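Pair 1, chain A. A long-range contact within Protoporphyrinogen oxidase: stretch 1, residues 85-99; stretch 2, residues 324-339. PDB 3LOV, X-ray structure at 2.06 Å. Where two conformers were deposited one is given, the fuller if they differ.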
# COMPACT_ATOMS: atom_id res chain seq x y z
N ASN A 85 -10.81 -8.88 8.69
CA ASN A 85 -10.89 -7.77 9.60
C ASN A 85 -12.29 -7.60 10.15
O ASN A 85 -13.27 -7.83 9.45
CB ASN A 85 -10.41 -6.48 8.94
CG ASN A 85 -11.36 -5.96 7.92
OD1 ASN A 85 -11.45 -6.47 6.80
ND2 ASN A 85 -12.08 -4.92 8.29
N ASN A 86 -12.36 -7.19 11.42
CA ASN A 86 -13.62 -6.78 12.05
C ASN A 86 -13.94 -5.36 11.63
O ASN A 86 -13.05 -4.49 11.55
CB ASN A 86 -13.47 -6.78 13.58
CG ASN A 86 -13.32 -8.17 14.14
OD1 ASN A 86 -13.95 -9.10 13.67
ND2 ASN A 86 -12.46 -8.32 15.14
N THR A 87 -15.22 -5.11 11.40
CA THR A 87 -15.73 -3.77 11.15
C THR A 87 -16.55 -3.35 12.38
O THR A 87 -17.24 -4.19 12.96
CB THR A 87 -16.61 -3.78 9.88
OG1 THR A 87 -17.76 -4.61 10.08
CG2 THR A 87 -15.82 -4.32 8.69
N SER A 88 -16.47 -2.08 12.78
CA SER A 88 -17.37 -1.56 13.85
C SER A 88 -17.70 -0.06 13.64
O SER A 88 -18.66 0.24 12.94
CB SER A 88 -16.89 -1.87 15.27
OG SER A 88 -15.65 -1.26 15.59
N GLN A 89 -16.92 0.85 14.23
CA GLN A 89 -17.03 2.27 13.90
C GLN A 89 -15.64 2.89 13.59
O GLN A 89 -14.68 2.73 14.35
CB GLN A 89 -17.74 3.06 15.03
CG GLN A 89 -18.08 4.55 14.65
CD GLN A 89 -19.22 4.70 13.62
OE1 GLN A 89 -20.39 4.44 13.93
NE2 GLN A 89 -18.88 5.13 12.40
N ALA A 90 -15.56 3.59 12.47
CA ALA A 90 -14.35 4.38 12.18
C ALA A 90 -14.67 5.89 12.21
O ALA A 90 -15.85 6.29 12.10
CB ALA A 90 -13.77 3.97 10.84
N PHE A 91 -13.62 6.70 12.33
CA PHE A 91 -13.74 8.12 12.61
C PHE A 91 -12.83 8.93 11.71
O PHE A 91 -11.87 8.40 11.12
CB PHE A 91 -13.36 8.45 14.07
CG PHE A 91 -14.20 7.76 15.12
CD1 PHE A 91 -15.40 8.33 15.56
CD2 PHE A 91 -13.75 6.57 15.73
CE1 PHE A 91 -16.16 7.71 16.56
CE2 PHE A 91 -14.48 5.95 16.74
CZ PHE A 91 -15.70 6.51 17.16
N ILE A 92 -13.17 10.20 11.56
CA ILE A 92 -12.28 11.24 11.01
C ILE A 92 -11.99 12.17 12.16
O ILE A 92 -12.93 12.64 12.82
CB ILE A 92 -12.89 12.15 9.91
CG1 ILE A 92 -13.62 11.36 8.81
CG2 ILE A 92 -11.82 12.95 9.24
CD1 ILE A 92 -12.71 10.68 7.78
N LEU A 93 -10.71 12.43 12.39
CA LEU A 93 -10.24 13.49 13.27
C LEU A 93 -9.88 14.71 12.47
O LEU A 93 -9.00 14.67 11.59
CB LEU A 93 -8.98 13.03 14.01
CG LEU A 93 -8.36 13.94 15.08
CD1 LEU A 93 -9.31 14.17 16.27
CD2 LEU A 93 -7.10 13.29 15.60
N ASP A 94 -10.57 15.81 12.74
CA ASP A 94 -10.13 17.12 12.27
C ASP A 94 -9.96 18.11 13.42
O ASP A 94 -9.97 17.73 14.59
CB ASP A 94 -11.10 17.63 11.22
CG ASP A 94 -12.48 17.91 11.76
OD1 ASP A 94 -12.72 17.97 13.00
OD2 ASP A 94 -13.36 18.06 10.90
N THR A 95 -9.83 19.39 13.08
CA THR A 95 -9.57 20.40 14.07
C THR A 95 -10.75 20.52 15.02
O THR A 95 -10.58 20.87 16.19
CB THR A 95 -9.24 21.75 13.42
OG1 THR A 95 -10.22 22.05 12.44
CG2 THR A 95 -7.94 21.69 12.71
N GLY A 96 -11.95 20.17 14.55
CA GLY A 96 -13.14 20.13 15.38
C GLY A 96 -13.36 18.87 16.20
O GLY A 96 -14.44 18.71 16.76
N GLY A 97 -12.38 17.98 16.27
CA GLY A 97 -12.52 16.74 17.07
C GLY A 97 -12.72 15.45 16.28
O GLY A 97 -12.47 15.39 15.08
N LEU A 98 -13.18 14.42 16.99
CA LEU A 98 -13.37 13.08 16.44
C LEU A 98 -14.81 12.90 15.97
O LEU A 98 -15.72 12.88 16.79
CB LEU A 98 -13.05 12.02 17.50
CG LEU A 98 -11.88 11.05 17.35
CD1 LEU A 98 -12.13 9.87 18.32
CD2 LEU A 98 -11.66 10.56 15.92
N HIS A 99 -15.01 12.78 14.66
CA HIS A 99 -16.33 12.58 14.07
C HIS A 99 -16.47 11.16 13.56
O HIS A 99 -15.56 10.66 12.91
CB HIS A 99 -16.57 13.47 12.86
CG HIS A 99 -16.23 14.91 13.08
ND1 HIS A 99 -17.19 15.88 13.25
CD2 HIS A 99 -15.03 15.55 13.10
CE1 HIS A 99 -16.60 17.06 13.36
NE2 HIS A 99 -15.29 16.88 13.28
N PRO A 324 -9.73 3.44 24.48
CA PRO A 324 -9.19 4.74 24.02
C PRO A 324 -9.80 5.27 22.70
O PRO A 324 -9.89 6.49 22.51
CB PRO A 324 -7.68 4.48 23.85
CG PRO A 324 -7.39 3.24 24.65
CD PRO A 324 -8.66 2.44 24.72
N ILE A 325 -10.20 4.37 21.81
CA ILE A 325 -10.99 4.73 20.65
C ILE A 325 -12.21 3.77 20.62
O ILE A 325 -12.04 2.55 20.77
CB ILE A 325 -10.17 4.64 19.32
CG1 ILE A 325 -8.68 5.00 19.53
CG2 ILE A 325 -10.78 5.55 18.27
CD1 ILE A 325 -7.77 4.60 18.36
N GLU A 326 -13.43 4.30 20.44
CA GLU A 326 -14.66 3.47 20.47
C GLU A 326 -15.02 2.90 19.08
O GLU A 326 -16.11 3.16 18.54
CB GLU A 326 -15.87 4.26 21.05
CG GLU A 326 -15.75 4.68 22.54
CD GLU A 326 -15.58 3.50 23.51
OE1 GLU A 326 -16.13 2.40 23.27
OE2 GLU A 326 -14.88 3.70 24.54
N GLY A 327 -14.10 2.11 18.53
CA GLY A 327 -14.25 1.56 17.18
C GLY A 327 -12.92 1.00 16.67
O GLY A 327 -12.00 0.77 17.47
N THR A 328 -12.79 0.78 15.36
CA THR A 328 -11.57 0.15 14.83
C THR A 328 -10.42 1.15 14.65
O THR A 328 -9.27 0.74 14.77
CB THR A 328 -11.80 -0.58 13.53
OG1 THR A 328 -12.54 0.27 12.64
CG2 THR A 328 -12.56 -1.92 13.80
N GLY A 329 -10.73 2.41 14.34
CA GLY A 329 -9.73 3.47 14.33
C GLY A 329 -10.18 4.76 13.66
O GLY A 329 -11.36 4.97 13.43
N PHE A 330 -9.21 5.63 13.37
CA PHE A 330 -9.51 6.92 12.75
C PHE A 330 -8.42 7.37 11.77
O PHE A 330 -7.26 6.97 11.92
CB PHE A 330 -9.75 8.00 13.83
CG PHE A 330 -8.56 8.29 14.73
CD1 PHE A 330 -7.59 9.21 14.36
CD2 PHE A 330 -8.44 7.67 15.98
CE1 PHE A 330 -6.50 9.46 15.17
CE2 PHE A 330 -7.35 7.94 16.81
CZ PHE A 330 -6.39 8.84 16.40
N VAL A 331 -8.82 8.17 10.78
CA VAL A 331 -7.91 8.89 9.87
C VAL A 331 -7.91 10.40 10.24
O VAL A 331 -8.91 10.91 10.77
CB VAL A 331 -8.32 8.68 8.41
CG1 VAL A 331 -8.11 7.22 8.00
CG2 VAL A 331 -9.79 9.06 8.20
N VAL A 332 -6.78 11.09 10.04
CA VAL A 332 -6.64 12.48 10.44
C VAL A 332 -6.61 13.44 9.24
O VAL A 332 -5.85 13.25 8.27
CB VAL A 332 -5.36 12.70 11.29
CG1 VAL A 332 -5.27 14.18 11.84
CG2 VAL A 332 -5.30 11.66 12.40
N ASN A 333 -7.40 14.50 9.33
CA ASN A 333 -7.32 15.56 8.34
C ASN A 333 -5.94 16.22 8.46
O ASN A 333 -5.49 16.55 9.56
CB ASN A 333 -8.44 16.56 8.52
CG ASN A 333 -8.47 17.62 7.43
OD1 ASN A 333 -7.44 18.19 7.06
ND2 ASN A 333 -9.66 17.88 6.90
N ARG A 334 -5.27 16.36 7.32
CA ARG A 334 -3.91 16.89 7.26
C ARG A 334 -3.81 18.33 7.80
O ARG A 334 -2.72 18.78 8.21
CB ARG A 334 -3.45 16.88 5.81
CG ARG A 334 -4.16 17.92 4.93
CD ARG A 334 -4.11 17.55 3.42
NE ARG A 334 -2.74 17.38 2.97
CZ ARG A 334 -2.39 16.98 1.75
NH1 ARG A 334 -3.29 16.69 0.82
NH2 ARG A 334 -1.11 16.87 1.44
N ARG A 335 -4.93 19.06 7.80
CA ARG A 335 -4.97 20.41 8.36
C ARG A 335 -4.93 20.47 9.89
O ARG A 335 -4.68 21.54 10.43
CB ARG A 335 -6.20 21.18 7.85
CG ARG A 335 -6.19 21.37 6.37
CD ARG A 335 -7.59 21.75 5.83
NE ARG A 335 -7.52 21.69 4.38
CZ ARG A 335 -7.47 20.56 3.67
NH1 ARG A 335 -7.48 19.37 4.29
NH2 ARG A 335 -7.40 20.62 2.34
N ALA A 336 -5.16 19.35 10.58
CA ALA A 336 -5.38 19.38 12.04
C ALA A 336 -4.03 19.39 12.75
O ALA A 336 -3.07 18.93 12.19
CB ALA A 336 -6.24 18.16 12.51
N PRO A 337 -3.97 19.86 14.01
CA PRO A 337 -2.65 19.97 14.67
C PRO A 337 -2.13 18.67 15.31
O PRO A 337 -2.08 18.56 16.54
CB PRO A 337 -2.89 21.08 15.71
CG PRO A 337 -4.34 20.93 16.06
CD PRO A 337 -5.02 20.56 14.78
N TYR A 338 -1.76 17.69 14.47
CA TYR A 338 -1.30 16.38 14.94
C TYR A 338 -0.17 15.88 14.07
O TYR A 338 -0.09 16.20 12.91
CB TYR A 338 -2.44 15.35 14.89
CG TYR A 338 -3.62 15.73 15.72
CD1 TYR A 338 -3.61 15.50 17.10
CD2 TYR A 338 -4.71 16.34 15.17
CE1 TYR A 338 -4.68 15.85 17.89
CE2 TYR A 338 -5.79 16.71 15.96
CZ TYR A 338 -5.77 16.46 17.33
OH TYR A 338 -6.82 16.82 18.14
N SER A 339 0.71 15.09 14.66
CA SER A 339 1.73 14.37 13.94
C SER A 339 1.21 13.10 13.30
O SER A 339 1.65 12.75 12.21
CB SER A 339 2.87 14.03 14.90
OG SER A 339 3.43 15.22 15.46
O HOH W 1 -14.92 -0.08 11.95
O HOH W 2 -11.30 5.93 10.28
O HOH W 3 -12.06 16.63 7.99
O HOH W 4 -9.11 17.79 17.12

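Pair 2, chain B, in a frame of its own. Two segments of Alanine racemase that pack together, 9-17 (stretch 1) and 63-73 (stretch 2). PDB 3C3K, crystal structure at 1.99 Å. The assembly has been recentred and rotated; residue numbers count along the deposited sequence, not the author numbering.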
# COMPACT_ATOMS: atom_id res chain seq x y z
N GLY B 9 3.51 8.10 24.79
CA GLY B 9 3.46 9.24 23.89
C GLY B 9 2.97 8.87 22.52
O GLY B 9 2.67 7.73 22.26
N MET B 10 2.92 9.85 21.63
CA MET B 10 2.71 9.59 20.22
C MET B 10 3.76 10.36 19.42
O MET B 10 4.24 11.47 19.80
CB MET B 10 1.28 9.98 19.75
CG MET B 10 0.12 9.05 20.27
SD MET B 10 -1.54 9.28 19.53
CE MET B 10 -2.08 10.77 20.32
N LEU B 11 4.10 9.77 18.29
CA LEU B 11 4.91 10.41 17.27
C LEU B 11 4.09 10.62 15.98
O LEU B 11 3.25 9.76 15.64
CB LEU B 11 6.11 9.54 16.98
CG LEU B 11 6.87 8.95 18.17
CD1 LEU B 11 7.94 8.08 17.61
CD2 LEU B 11 7.48 10.10 19.02
N LEU B 12 4.30 11.76 15.34
CA LEU B 12 3.72 12.07 14.03
C LEU B 12 4.62 11.61 12.87
O LEU B 12 5.80 12.01 12.77
CB LEU B 12 3.46 13.59 13.91
CG LEU B 12 2.95 14.13 12.56
CD1 LEU B 12 1.58 13.52 12.18
CD2 LEU B 12 2.79 15.59 12.64
N VAL B 13 4.08 10.77 11.98
CA VAL B 13 4.74 10.52 10.70
C VAL B 13 4.03 11.24 9.56
O VAL B 13 2.84 11.04 9.36
CB VAL B 13 4.84 9.02 10.41
CG1 VAL B 13 5.73 8.73 9.21
CG2 VAL B 13 5.35 8.27 11.68
N MET B 14 4.76 12.06 8.81
CA MET B 14 4.25 12.75 7.63
C MET B 14 4.69 11.93 6.43
O MET B 14 5.86 11.95 6.04
CB MET B 14 4.83 14.17 7.57
CG MET B 14 4.09 15.21 8.49
SD MET B 14 4.82 16.92 8.67
CE MET B 14 6.38 16.57 8.32
N VAL B 15 3.74 11.21 5.84
CA VAL B 15 3.98 10.22 4.80
C VAL B 15 3.86 10.86 3.41
O VAL B 15 2.94 11.66 3.16
CB VAL B 15 2.92 9.13 4.95
CG1 VAL B 15 2.99 8.10 3.86
CG2 VAL B 15 3.16 8.43 6.29
N SER B 16 4.79 10.53 2.52
CA SER B 16 4.72 11.10 1.18
C SER B 16 3.58 10.52 0.33
O SER B 16 2.96 11.22 -0.43
CB SER B 16 6.07 10.94 0.48
OG SER B 16 6.42 9.59 0.53
N ASN B 17 3.28 9.24 0.47
CA ASN B 17 2.08 8.69 -0.22
C ASN B 17 1.71 7.36 0.40
O ASN B 17 2.41 6.37 0.31
CB ASN B 17 2.35 8.52 -1.76
CG ASN B 17 1.14 8.01 -2.53
OD1 ASN B 17 0.21 7.46 -1.96
ND2 ASN B 17 1.18 8.18 -3.86
N LYS B 63 0.76 19.77 21.75
CA LYS B 63 1.31 18.75 22.69
C LYS B 63 0.68 17.34 22.61
O LYS B 63 0.68 16.62 23.60
CB LYS B 63 1.22 19.22 24.16
CG LYS B 63 1.78 20.62 24.50
CD LYS B 63 0.82 21.29 25.51
CE LYS B 63 1.39 21.47 26.93
NZ LYS B 63 2.30 22.65 26.97
N MET B 64 0.15 16.96 21.46
CA MET B 64 -0.35 15.58 21.28
C MET B 64 0.75 14.64 20.76
O MET B 64 0.68 13.44 20.90
CB MET B 64 -1.54 15.58 20.32
CG MET B 64 -2.78 16.35 20.81
SD MET B 64 -3.69 15.56 22.22
CE MET B 64 -3.64 13.86 21.71
N VAL B 65 1.79 15.16 20.14
CA VAL B 65 2.88 14.29 19.74
C VAL B 65 4.17 14.92 20.21
O VAL B 65 4.24 16.18 20.33
CB VAL B 65 2.96 14.10 18.19
CG1 VAL B 65 1.65 13.52 17.62
CG2 VAL B 65 3.28 15.43 17.51
N ASP B 66 5.16 14.04 20.46
CA ASP B 66 6.46 14.38 20.95
C ASP B 66 7.55 14.62 19.88
O ASP B 66 8.68 14.99 20.22
CB ASP B 66 6.93 13.26 21.88
CG ASP B 66 6.23 13.26 23.24
OD1 ASP B 66 5.22 13.98 23.42
OD2 ASP B 66 6.70 12.51 24.14
N GLY B 67 7.22 14.47 18.60
CA GLY B 67 8.26 14.58 17.56
C GLY B 67 7.68 14.19 16.21
O GLY B 67 6.61 13.59 16.15
N VAL B 68 8.35 14.59 15.13
CA VAL B 68 7.88 14.32 13.77
C VAL B 68 8.97 13.63 12.89
O VAL B 68 10.13 14.00 12.91
CB VAL B 68 7.25 15.63 13.16
CG1 VAL B 68 8.11 16.78 13.38
CG2 VAL B 68 6.93 15.50 11.63
N ILE B 69 8.57 12.55 12.18
CA ILE B 69 9.37 11.96 11.09
C ILE B 69 8.66 12.28 9.82
O ILE B 69 7.46 12.11 9.75
CB ILE B 69 9.50 10.45 11.25
CG1 ILE B 69 10.21 10.18 12.57
CG2 ILE B 69 10.32 9.81 10.06
CD1 ILE B 69 10.16 8.68 13.00
N THR B 70 9.36 12.91 8.90
CA THR B 70 8.79 13.32 7.62
C THR B 70 9.44 12.54 6.44
O THR B 70 10.64 12.29 6.44
CB THR B 70 8.87 14.87 7.39
OG1 THR B 70 8.11 15.17 6.20
CG2 THR B 70 10.34 15.40 7.29
N MET B 71 8.61 12.13 5.48
CA MET B 71 9.07 11.52 4.29
C MET B 71 8.74 12.53 3.12
O MET B 71 8.93 12.20 1.96
CB MET B 71 8.38 10.16 4.05
CG MET B 71 8.33 9.13 5.28
SD MET B 71 7.38 7.60 4.77
CE MET B 71 8.60 7.02 3.73
N ASP B 72 8.36 13.77 3.44
CA ASP B 72 8.09 14.76 2.36
C ASP B 72 9.29 15.30 1.61
O ASP B 72 10.46 15.13 2.05
CB ASP B 72 7.33 15.94 2.94
CG ASP B 72 5.84 15.64 3.15
OD1 ASP B 72 5.39 14.61 2.69
OD2 ASP B 72 5.13 16.54 3.67
N ALA B 73 9.01 15.98 0.49
CA ALA B 73 10.07 16.60 -0.31
C ALA B 73 10.95 17.48 0.58
O ALA B 73 10.46 18.22 1.48
CB ALA B 73 9.46 17.44 -1.49
O HOH W 5 8.98 9.45 0.19

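Pair 1 and pair 2 are both built on two neighbouring parallel strands, and 14 central residues superpose with an RMSD of 0.9 Å. The hydrogen-bond ladder is the same in each: one residue of the first strand bonds through both its N and its O, the next turns away, and the pattern repeats. In pair 1, Thr A328 N donates to Gln A89 O (2.9 Å), Phe A91 N to Gly A329 O (3.1 Å), Val A331 N to Phe A91 O (3.1 Å), Leu A93 N to Val A331 O (2.9 Å) and Asn A333 N to Leu A93 O (2.8 Å). In pair 2 the matching positions repeat every rung: Asp B66 N to Met B10 O (2.8 Å), Leu B12 N to Gly B67 O (3.1 Å), Ile B69 N to Leu B12 O (2.9 Å), Met B14 N to Ile B69 O (2.9 Å) and Met B71 N to Met B14 O (2.8 Å). Because these bonds use only backbone atoms, the side chains are free to differ.

The entry to the ladder shows such a difference. Gly A327 matches Val B65, but their backbones differ. Gly A327 has a phi of 165°, and an ideal CB on Gly A327 would strike the carbonyl of the first stretch, 1.9 Å from Gln A89 O; it would also be tight against Phe A91 CE2 at 3.4 Å. The edge of the Phe A91 ring meets Glu A326 O (3.6 Å from Phe A91 CZ). Val B65 has ordinary extended angles, and its side chain points toward the first stretch without such a clash: Val B65 CG2 lies 4.0 Å from Leu B12 CB, the residue that matches Phe A91, and Val B65 CG1 4.1 Å from Met B10 CB. Glycine recurs at the next match but one, Gly A329 and Gly B67.

One face carries Phe A91, Leu A93, Phe A330 and Val A332, matched by Leu B12, Met B14, Val B68 and Thr B70. Leu A93 CD2 reaches Phe A330 CE1 (3.9 Å) and lies over the face of the Tyr A338 ring, 3.8 Å from its centroid: a compact branched side chain set among aromatic rings. Met B14, in its place, is long and unbranched, and its CE extends to Val B68 CG2 (3.5 Å) and Thr B70 OG1 (3.1 Å). Val A332 and Thr B70 are nearly equal in shape, their side-chain centres 0.2 Å apart, but the threonine hydroxyl also accepts a bond from Asp B72 N (3.1 Å from Thr B70 OG1).

On the opposite face, Ile A92 and Val A331 match Val B13 and Ile B69, so the larger and smaller branched residues change strands. Both types suit extended backbone; in pair 1 Ile A92 CD1 meets Val A331 CG2 at 3.4 Å.

The ends diverge in polarity. Asp A94 matches Val B15, and Asn A333 matches Met B71. The oxygen of water 3 lies 2.9 Å from Asn A333 ND2, whose bond it accepts, and 3.5 Å from Asp A94 OD2, to which it donates weakly, whereas Met B71 brings its SD to 4.3 Å from Val B15 CA.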